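Long-range contact in glycine betaine/carnitine/choline ABC transporter%2C ATP-binding protein%2C putative (Staphylococcus aureus, PDB 5IIP), which probably serves as the ATP-binding subunit of the osmolyte uptake system OpuC, whose activity the second messenger c-di-AMP inhibits: residues D[125-130]-D[138-143]. Sequence-based numbering, arbitrary orientation.
Sequences VRNVPV and VGLITR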
ATOM      1  N   VAL D 125       4.644  -7.482   2.392  1.00 49.49           N
ATOM      2  CA  VAL D 125       4.048  -6.566   3.320  1.00 50.22           C
ATOM      3  C   VAL D 125       4.290  -6.957   4.754  1.00 47.52           C
ATOM      4  O   VAL D 125       3.867  -7.993   5.204  1.00 51.93           O
ATOM      5  CB  VAL D 125       2.543  -6.517   3.080  1.00 56.60           C
ATOM      6  CG1 VAL D 125       2.253  -5.934   1.725  1.00 51.11           C
ATOM      7  CG2 VAL D 125       1.976  -7.914   3.185  1.00 55.35           C
ATOM      8  N   ARG D 126       5.028  -6.093   5.424  1.00 48.95           N
ATOM      9  CA  ARG D 126       5.428  -6.194   6.831  1.00 47.77           C
ATOM     10  C   ARG D 126       4.406  -6.036   7.955  1.00 48.11           C
ATOM     11  O   ARG D 126       4.482  -6.718   8.934  1.00 46.84           O
ATOM     12  CB  ARG D 126       6.568  -5.231   7.097  1.00 50.92           C
ATOM     13  CG  ARG D 126       7.704  -5.388   6.133  1.00 58.62           C
ATOM     14  CD  ARG D 126       8.742  -4.316   6.318  1.00 63.76           C
ATOM     15  NE  ARG D 126       9.882  -4.508   5.445  1.00 69.30           N
ATOM     16  CZ  ARG D 126      10.773  -5.478   5.573  1.00 68.92           C
ATOM     17  NH1 ARG D 126      11.771  -5.548   4.737  1.00 72.26           N
ATOM     18  NH2 ARG D 126      10.678  -6.369   6.531  1.00 67.30           N
ATOM     19  N   ASN D 127       3.484  -5.102   7.834  1.00 50.66           N
ATOM     20  CA  ASN D 127       2.498  -4.874   8.871  1.00 46.25           C
ATOM     21  C   ASN D 127       1.112  -4.950   8.350  1.00 44.84           C
ATOM     22  O   ASN D 127       0.732  -4.155   7.549  1.00 53.52           O
ATOM     23  CB  ASN D 127       2.685  -3.494   9.440  1.00 45.89           C
ATOM     24  CG  ASN D 127       4.059  -3.262   9.929  1.00 46.07           C
ATOM     25  OD1 ASN D 127       4.838  -2.602   9.292  1.00 53.70           O
ATOM     26  ND2 ASN D 127       4.373  -3.830  11.042  1.00 45.85           N
ATOM     27  N   VAL D 128       0.344  -5.907   8.816  1.00 46.69           N
ATOM     28  CA  VAL D 128      -1.012  -6.044   8.370  1.00 44.07           C
ATOM     29  C   VAL D 128      -2.001  -5.652   9.450  1.00 44.21           C
ATOM     30  O   VAL D 128      -2.237  -6.370  10.388  1.00 44.65           O
ATOM     31  CB  VAL D 128      -1.265  -7.486   7.962  1.00 45.73           C
ATOM     32  CG1 VAL D 128      -2.574  -7.620   7.245  1.00 46.52           C
ATOM     33  CG2 VAL D 128      -0.152  -7.984   7.083  1.00 43.12           C
ATOM     34  N   PRO D 129      -2.588  -4.493   9.322  1.00 45.07           N
ATOM     35  CA  PRO D 129      -3.543  -4.000  10.301  1.00 46.78           C
ATOM     36  C   PRO D 129      -4.797  -4.812  10.390  1.00 43.72           C
ATOM     37  O   PRO D 129      -5.275  -5.243   9.398  1.00 47.00           O
ATOM     38  CB  PRO D 129      -3.867  -2.615   9.792  1.00 42.47           C
ATOM     39  CG  PRO D 129      -2.802  -2.273   8.886  1.00 47.07           C
ATOM     40  CD  PRO D 129      -2.317  -3.515   8.288  1.00 45.78           C
ATOM     41  N   VAL D 130      -5.330  -4.994  11.579  1.00 46.29           N
ATOM     42  CA  VAL D 130      -6.548  -5.740  11.756  1.00 48.70           C
ATOM     43  C   VAL D 130      -7.649  -4.793  12.098  1.00 49.20           C
ATOM     44  O   VAL D 130      -7.533  -4.005  12.987  1.00 46.68           O
ATOM     45  CB  VAL D 130      -6.433  -6.746  12.877  1.00 51.69           C
ATOM     46  CG1 VAL D 130      -7.729  -7.486  13.062  1.00 51.44           C
ATOM     47  CG2 VAL D 130      -5.312  -7.694  12.591  1.00 47.81           C
ATOM     48  N   VAL D 138      -8.148  -2.382  15.503  1.00 49.25           N
ATOM     49  CA  VAL D 138      -8.134  -3.044  16.766  1.00 52.81           C
ATOM     50  C   VAL D 138      -6.877  -3.854  17.026  1.00 50.94           C
ATOM     51  O   VAL D 138      -6.569  -4.160  18.148  1.00 51.26           O
ATOM     52  CB  VAL D 138      -9.321  -3.958  16.822  1.00 54.22           C
ATOM     53  CG1 VAL D 138      -9.236  -4.926  15.687  1.00 54.40           C
ATOM     54  CG2 VAL D 138      -9.371  -4.676  18.136  1.00 59.06           C
ATOM     55  N   GLY D 139      -6.165  -4.205  15.981  1.00 47.02           N
ATOM     56  CA  GLY D 139      -4.978  -4.994  16.129  1.00 51.87           C
ATOM     57  C   GLY D 139      -3.996  -4.977  14.995  1.00 48.98           C
ATOM     58  O   GLY D 139      -4.239  -4.420  13.973  1.00 45.82           O
ATOM     59  N   LEU D 140      -2.867  -5.620  15.206  1.00 50.83           N
ATOM     60  CA  LEU D 140      -1.840  -5.718  14.199  1.00 49.46           C
ATOM     61  C   LEU D 140      -1.184  -7.070  14.068  1.00 52.05           C
ATOM     62  O   LEU D 140      -0.831  -7.694  15.049  1.00 51.66           O
ATOM     63  CB  LEU D 140      -0.739  -4.719  14.502  1.00 47.06           C
ATOM     64  CG  LEU D 140       0.420  -4.730  13.536  1.00 48.45           C
ATOM     65  CD1 LEU D 140      -0.066  -4.153  12.245  1.00 49.25           C
ATOM     66  CD2 LEU D 140       1.588  -3.942  14.053  1.00 47.48           C
ATOM     67  N   ILE D 141      -0.988  -7.516  12.843  1.00 50.32           N
ATOM     68  CA  ILE D 141      -0.273  -8.739  12.627  1.00 49.91           C
ATOM     69  C   ILE D 141       0.922  -8.446  11.757  1.00 41.35           C
ATOM     70  O   ILE D 141       0.801  -7.893  10.729  1.00 44.26           O
ATOM     71  CB  ILE D 141      -1.148  -9.839  12.047  1.00 50.18           C
ATOM     72  CG1 ILE D 141      -1.479  -9.563  10.629  1.00 51.86           C
ATOM     73  CG2 ILE D 141      -2.420  -9.955  12.840  1.00 52.55           C
ATOM     74  CD1 ILE D 141      -2.483 -10.532  10.059  1.00 58.08           C
ATOM     75  N   THR D 142       2.090  -8.812  12.202  1.00 43.39           N
ATOM     76  CA  THR D 142       3.286  -8.570  11.441  1.00 49.50           C
ATOM     77  C   THR D 142       3.678  -9.777  10.635  1.00 46.04           C
ATOM     78  O   THR D 142       3.323 -10.867  10.962  1.00 47.47           O
ATOM     79  CB  THR D 142       4.457  -8.213  12.356  1.00 45.93           C
ATOM     80  OG1 THR D 142       4.783  -9.318  13.165  1.00 44.28           O
ATOM     81  CG2 THR D 142       4.103  -7.090  13.246  1.00 47.22           C
ATOM     82  N   ARG D 143       4.411  -9.567   9.574  1.00 47.67           N
ATOM     83  CA  ARG D 143       4.875 -10.656   8.769  1.00 43.79           C
ATOM     84  C   ARG D 143       5.820 -11.515   9.575  1.00 42.08           C
ATOM     85  O   ARG D 143       5.868 -12.701   9.423  1.00 47.28           O
ATOM     86  CB  ARG D 143       5.536 -10.160   7.514  1.00 45.50           C
ATOM     87  CG  ARG D 143       5.826 -11.261   6.526  1.00 47.44           C
ATOM     88  CD  ARG D 143       6.441 -10.750   5.261  1.00 47.96           C
ATOM     89  NE  ARG D 143       6.776 -11.814   4.369  1.00 44.85           N
ATOM     90  CZ  ARG D 143       7.780 -12.623   4.563  1.00 43.15           C
ATOM     91  NH1 ARG D 143       8.543 -12.501   5.604  1.00 37.66           N
ATOM     92  NH2 ARG D 143       8.003 -13.564   3.715  1.00 46.14           N
TER
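V128 and I141 pair in both backbone and side chain at the middle of this antiparallel hairpin. V128 N gives a 2.8 Å bond to I141 O, and I141 N returns one of 3.0 Å to V128 O. I141 CG1 lies between its own backbone N and carbonyl carbon (chi1 72°), which leans it toward the neighbouring strand, 3.4 Å from V128 CB. I141 CG2, anti to the carbonyl carbon, instead meets V130 CG2 at 3.7 Å, the two side chains crossing at about a right angle. On the face of N127, P129, L140 and T142, L140 CD1 reaches over to V128 O at 3.6 Å, and T142 CG2 rests against N127 ND2. A classic beta bulge sets V138 and G139 both opposite V130 at the turn end: V138 N and G139 N both donate to V130 O, the first at 3.1 Å, while V130 N bonds G139 O. At the other end R143 N donates to R126 O, just where T142 OG1 N-caps helix 143-153 through N145 N. The extended arm of R143 runs past V125 O and gives NE and NH2 to the carbonyls of R123 and L121. Strand 107-108 continues the sheet beyond 127-131, F69 packs on N127, P129 and L140 from the other CBS repeat's sheet, and I120 of helix 114-122 touches I141. The hairpin of this CBS domain is therefore joined by main-chain bonds, with aliphatic contact on the V128, V130 and I141 face, methyls lying on a backbone carbonyl and an amide on the other, and an arginine tying its helical end to the end of helix 114-122 and the loop after it.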